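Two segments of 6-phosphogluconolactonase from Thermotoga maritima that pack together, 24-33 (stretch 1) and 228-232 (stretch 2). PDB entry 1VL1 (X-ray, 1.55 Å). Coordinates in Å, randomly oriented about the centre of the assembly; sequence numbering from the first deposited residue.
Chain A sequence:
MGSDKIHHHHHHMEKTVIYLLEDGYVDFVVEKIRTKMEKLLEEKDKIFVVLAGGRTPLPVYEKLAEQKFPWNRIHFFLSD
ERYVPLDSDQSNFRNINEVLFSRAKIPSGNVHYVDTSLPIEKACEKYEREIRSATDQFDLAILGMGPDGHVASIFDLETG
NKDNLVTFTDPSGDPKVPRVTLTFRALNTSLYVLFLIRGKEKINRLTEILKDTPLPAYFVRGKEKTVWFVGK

Stretch 1, residues 24-33: GYVDFVVEKI
Stretch 2, residues 228-232: WFVGK

Residues 25-33 form a regular α-helix, entered through Gly24 at the N-cap, whose positive phi (63°/38°) favours glycine; its O accepts the first of the i to i+4 hydrogen bonds, from Phe28 N at 3.0 Å. Against this helix runs the strand 228-231, nearly antiparallel at 169°, with axes 9.6 Å apart at closest approach. In register, the CA atoms of Val29 and Phe229 lie 7.0 Å apart, those of Tyr25 and Gly231 6.2 Å.

Trp228 (-107°/133°, chi1 m, chi2 74°), in a strand already under way, has its CB directed away from the helix, which it does not touch. Alternation then turns Phe229 (-111°/109°) toward the helix, where it is the centre of the contact. With chi1 m and chi2 -78°, its flat, apolar ring reaches the helix: CE1 lies 3.8 Å from Phe28 CE2, which sits at the edge of the Phe229 ring, and CZ lies 3.6 Å from Lys32 CB. Phe229 CB meets Val29 CG2 at 3.8 Å. Phe28 and Val29 are both t; Lys32 (m, m, t, m) offers its aliphatic base while the end of its chain leads away, so the amine need not be buried. The backbone of Phe229 contributes too: Tyr25 OH donates a hydrogen bond to Phe229 O at 2.8 Å, near the plane of the tyrosine ring, giving a buried hydroxyl a partner.

Val230 (-113°/117°, chi1 t) points away again, a branched residue well suited to a strand; its carbonyl C lies 3.9 Å from Tyr25 CE1. At Gly231 (-100°/152°) the tyrosine, with chi1 t and chi2 84°, crowds the backbone: Tyr25 CE1 is 3.5 Å from Gly231 N, and a CB here would fall 2.9 Å from Tyr25 CD1, a clash that glycine avoids. Lys232 ends the chain, exposed and without contact to the helix.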

ATOM      1  N   GLY A  24      -2.572  21.035   6.745  1.00 27.24           N
ATOM      2  CA  GLY A  24      -3.715  20.124   6.723  1.00 26.36           C
ATOM      3  C   GLY A  24      -3.528  18.862   5.890  1.00 25.61           C
ATOM      4  O   GLY A  24      -4.489  18.358   5.296  1.00 23.65           O
ATOM      5  N   TYR A  25      -2.322  18.298   5.923  1.00 24.52           N
ATOM      6  CA  TYR A  25      -1.979  17.179   5.037  1.00 24.26           C
ATOM      7  C   TYR A  25      -2.923  16.009   5.258  1.00 24.34           C
ATOM      8  O   TYR A  25      -3.571  15.519   4.330  1.00 24.52           O
ATOM      9  CB  TYR A  25      -0.535  16.756   5.273  1.00 23.77           C
ATOM     10  CG  TYR A  25      -0.134  15.614   4.400  1.00 23.61           C
ATOM     11  CD1 TYR A  25       0.307  15.845   3.101  1.00 21.59           C
ATOM     12  CD2 TYR A  25      -0.221  14.299   4.858  1.00 21.59           C
ATOM     13  CE1 TYR A  25       0.649  14.766   2.255  1.00 20.84           C
ATOM     14  CE2 TYR A  25       0.100  13.212   4.051  1.00 21.16           C
ATOM     15  CZ  TYR A  25       0.561  13.450   2.730  1.00 22.45           C
ATOM     16  OH  TYR A  25       0.882  12.344   1.954  1.00 22.99           O
ATOM     17  N   VAL A  26      -2.953  15.503   6.489  1.00 24.25           N
ATOM     18  CA  VAL A  26      -3.723  14.322   6.754  1.00 24.09           C
ATOM     19  C   VAL A  26      -5.197  14.510   6.416  1.00 24.18           C
ATOM     20  O   VAL A  26      -5.798  13.626   5.803  1.00 23.28           O
ATOM     21  CB  VAL A  26      -3.528  13.837   8.208  1.00 24.09           C
ATOM     22  CG1 VAL A  26      -4.492  12.727   8.535  1.00 24.82           C
ATOM     23  CG2 VAL A  26      -2.081  13.362   8.416  1.00 24.50           C
ATOM     24  N   ASP A  27      -5.793  15.615   6.864  1.00 24.16           N
ATOM     25  CA  ASP A  27      -7.197  15.885   6.566  1.00 25.31           C
ATOM     26  C   ASP A  27      -7.483  15.919   5.066  1.00 24.63           C
ATOM     27  O   ASP A  27      -8.453  15.358   4.621  1.00 24.60           O
ATOM     28  CB  ASP A  27      -7.658  17.166   7.239  1.00 26.21           C
ATOM     29  CG  ASP A  27      -7.833  16.988   8.750  1.00 29.04           C
ATOM     30  OD1 ASP A  27      -7.918  15.822   9.212  1.00 34.15           O
ATOM     31  OD2 ASP A  27      -7.844  17.931   9.540  1.00 30.95           O
ATOM     32  N   PHE A  28      -6.593  16.525   4.295  1.00 23.93           N
ATOM     33  CA  PHE A  28      -6.793  16.615   2.859  1.00 23.65           C
ATOM     34  C   PHE A  28      -6.736  15.241   2.229  1.00 23.45           C
ATOM     35  O   PHE A  28      -7.603  14.862   1.426  1.00 24.89           O
ATOM     36  CB  PHE A  28      -5.744  17.509   2.267  1.00 23.46           C
ATOM     37  CG  PHE A  28      -5.909  17.759   0.797  1.00 22.82           C
ATOM     38  CD1 PHE A  28      -6.710  18.782   0.327  1.00 27.09           C
ATOM     39  CD2 PHE A  28      -5.272  16.941  -0.118  1.00 25.89           C
ATOM     40  CE1 PHE A  28      -6.835  19.013  -1.028  1.00 28.05           C
ATOM     41  CE2 PHE A  28      -5.405  17.186  -1.509  1.00 23.75           C
ATOM     42  CZ  PHE A  28      -6.183  18.167  -1.940  1.00 25.82           C
ATOM     43  N   VAL A  29      -5.712  14.473   2.573  1.00 22.82           N
ATOM     44  CA  VAL A  29      -5.603  13.126   2.047  1.00 21.63           C
ATOM     45  C   VAL A  29      -6.817  12.242   2.400  1.00 23.21           C
ATOM     46  O   VAL A  29      -7.361  11.517   1.568  1.00 23.44           O
ATOM     47  CB  VAL A  29      -4.307  12.458   2.527  1.00 21.24           C
ATOM     48  CG1 VAL A  29      -4.214  10.980   2.135  1.00 23.38           C
ATOM     49  CG2 VAL A  29      -3.086  13.292   2.050  1.00 22.85           C
ATOM     50  N   VAL A  30      -7.228  12.291   3.645  1.00 23.04           N
ATOM     51  CA  VAL A  30      -8.344  11.461   4.069  1.00 23.66           C
ATOM     52  C   VAL A  30      -9.603  11.830   3.265  1.00 23.48           C
ATOM     53  O   VAL A  30     -10.306  10.954   2.812  1.00 24.22           O
ATOM     54  CB  VAL A  30      -8.569  11.609   5.590  1.00 23.64           C
ATOM     55  CG1 VAL A  30      -9.969  11.079   6.002  1.00 25.07           C
ATOM     56  CG2 VAL A  30      -7.473  10.929   6.316  1.00 23.85           C
ATOM     57  N   GLU A  31      -9.846  13.113   3.062  1.00 24.77           N
ATOM     58  CA  GLU A  31     -11.007  13.595   2.285  1.00 24.13           C
ATOM     59  C   GLU A  31     -10.964  13.092   0.830  1.00 25.02           C
ATOM     60  O   GLU A  31     -11.973  12.665   0.280  1.00 24.17           O
ATOM     61  CB  GLU A  31     -11.082  15.136   2.328  1.00 24.43           C
ATOM     62  CG  GLU A  31     -12.144  15.736   1.406  1.00 26.44           C
ATOM     63  CD  GLU A  31     -13.558  15.247   1.705  1.00 31.27           C
ATOM     64  OE1 GLU A  31     -13.806  14.618   2.766  1.00 30.71           O
ATOM     65  OE2 GLU A  31     -14.453  15.540   0.868  1.00 38.40           O
ATOM     66  N   LYS A  32      -9.791  13.158   0.200  1.00 25.12           N
ATOM     67  CA  LYS A  32      -9.631  12.645  -1.157  1.00 25.87           C
ATOM     68  C   LYS A  32      -9.872  11.144  -1.231  1.00 25.24           C
ATOM     69  O   LYS A  32     -10.545  10.649  -2.148  1.00 24.45           O
ATOM     70  CB  LYS A  32      -8.221  12.954  -1.664  1.00 26.50           C
ATOM     71  CG  LYS A  32      -8.001  14.399  -1.945  1.00 27.88           C
ATOM     72  CD  LYS A  32      -8.611  14.706  -3.322  1.00 33.42           C
ATOM     73  CE  LYS A  32      -8.302  16.063  -3.846  1.00 34.29           C
ATOM     74  NZ  LYS A  32      -9.054  17.092  -3.079  1.00 39.35           N
ATOM     75  N   ILE A  33      -9.338  10.412  -0.256  1.00 25.02           N
ATOM     76  CA  ILE A  33      -9.540   8.963  -0.216  1.00 25.54           C
ATOM     77  C   ILE A  33     -11.006   8.646   0.058  1.00 25.25           C
ATOM     78  O   ILE A  33     -11.621   7.797  -0.596  1.00 25.41           O
ATOM     79  CB  ILE A  33      -8.616   8.319   0.826  1.00 25.78           C
ATOM     80  CG1 ILE A  33      -7.179   8.483   0.354  1.00 25.60           C
ATOM     81  CG2 ILE A  33      -8.927   6.843   0.968  1.00 28.05           C
ATOM     82  CD1 ILE A  33      -6.180   7.924   1.294  1.00 26.25           C
ATOM     83  N   TRP A 228      -0.006  11.655  -6.406  1.00 21.86           N
ATOM     84  CA  TRP A 228       0.907  11.862  -5.298  1.00 20.82           C
ATOM     85  C   TRP A 228       0.308  12.963  -4.387  1.00 20.93           C
ATOM     86  O   TRP A 228      -0.098  14.015  -4.846  1.00 21.12           O
ATOM     87  CB  TRP A 228       2.271  12.326  -5.789  1.00 21.54           C
ATOM     88  CG  TRP A 228       3.003  11.283  -6.615  1.00 20.39           C
ATOM     89  CD1 TRP A 228       2.706  10.921  -7.894  1.00 21.77           C
ATOM     90  CD2 TRP A 228       4.125  10.503  -6.228  1.00 19.20           C
ATOM     91  NE1 TRP A 228       3.567   9.961  -8.332  1.00 20.37           N
ATOM     92  CE2 TRP A 228       4.429   9.645  -7.308  1.00 18.73           C
ATOM     93  CE3 TRP A 228       4.885  10.412  -5.081  1.00 20.37           C
ATOM     94  CZ2 TRP A 228       5.499   8.774  -7.289  1.00 23.37           C
ATOM     95  CZ3 TRP A 228       5.953   9.531  -5.066  1.00 21.77           C
ATOM     96  CH2 TRP A 228       6.226   8.709  -6.155  1.00 23.10           C
ATOM     97  N   PHE A 229       0.309  12.697  -3.080  1.00 20.32           N
ATOM     98  CA  PHE A 229      -0.036  13.709  -2.097  1.00 20.90           C
ATOM     99  C   PHE A 229       1.270  14.012  -1.372  1.00 21.25           C
ATOM    100  O   PHE A 229       1.777  13.168  -0.612  1.00 22.16           O
ATOM    101  CB  PHE A 229      -1.096  13.171  -1.130  1.00 21.60           C
ATOM    102  CG  PHE A 229      -2.404  12.883  -1.760  1.00 22.21           C
ATOM    103  CD1 PHE A 229      -3.263  13.890  -2.038  1.00 22.70           C
ATOM    104  CD2 PHE A 229      -2.795  11.569  -2.063  1.00 24.52           C
ATOM    105  CE1 PHE A 229      -4.487  13.640  -2.655  1.00 27.32           C
ATOM    106  CE2 PHE A 229      -4.040  11.316  -2.672  1.00 26.47           C
ATOM    107  CZ  PHE A 229      -4.880  12.330  -2.937  1.00 26.21           C
ATOM    108  N   VAL A 230       1.812  15.194  -1.615  1.00 20.80           N
ATOM    109  CA  VAL A 230       3.140  15.566  -1.157  1.00 20.60           C
ATOM    110  C   VAL A 230       3.073  16.669  -0.119  1.00 21.58           C
ATOM    111  O   VAL A 230       2.575  17.772  -0.401  1.00 20.10           O
ATOM    112  CB  VAL A 230       3.967  16.058  -2.316  1.00 20.46           C
ATOM    113  CG1 VAL A 230       5.414  16.381  -1.854  1.00 22.99           C
ATOM    114  CG2 VAL A 230       3.929  15.025  -3.444  1.00 21.65           C
ATOM    115  N   GLY A 231       3.534  16.348   1.093  1.00 22.50           N
ATOM    116  CA  GLY A 231       3.562  17.300   2.203  1.00 26.87           C
ATOM    117  C   GLY A 231       4.952  17.899   2.398  1.00 28.37           C
ATOM    118  O   GLY A 231       5.944  17.269   2.084  1.00 28.41           O
ATOM    119  N   LYS A 232       4.982  19.121   2.933  1.00 31.33           N
ATOM    120  CA  LYS A 232       6.206  19.885   3.306  1.00 32.97           C
ATOM    121  C   LYS A 232       6.693  20.891   2.239  1.00 35.14           C
ATOM    122  O   LYS A 232       5.900  21.484   1.465  1.00 37.61           O
ATOM    123  CB  LYS A 232       7.370  18.964   3.714  1.00 34.31           C
ATOM    124  CG  LYS A 232       7.426  18.560   5.191  1.00 35.48           C
ATOM    125  CD  LYS A 232       6.294  17.654   5.630  1.00 36.65           C
ATOM    126  CE  LYS A 232       6.667  16.964   6.960  1.00 39.13           C
ATOM    127  NZ  LYS A 232       5.730  15.855   7.401  1.00 40.98           N
TER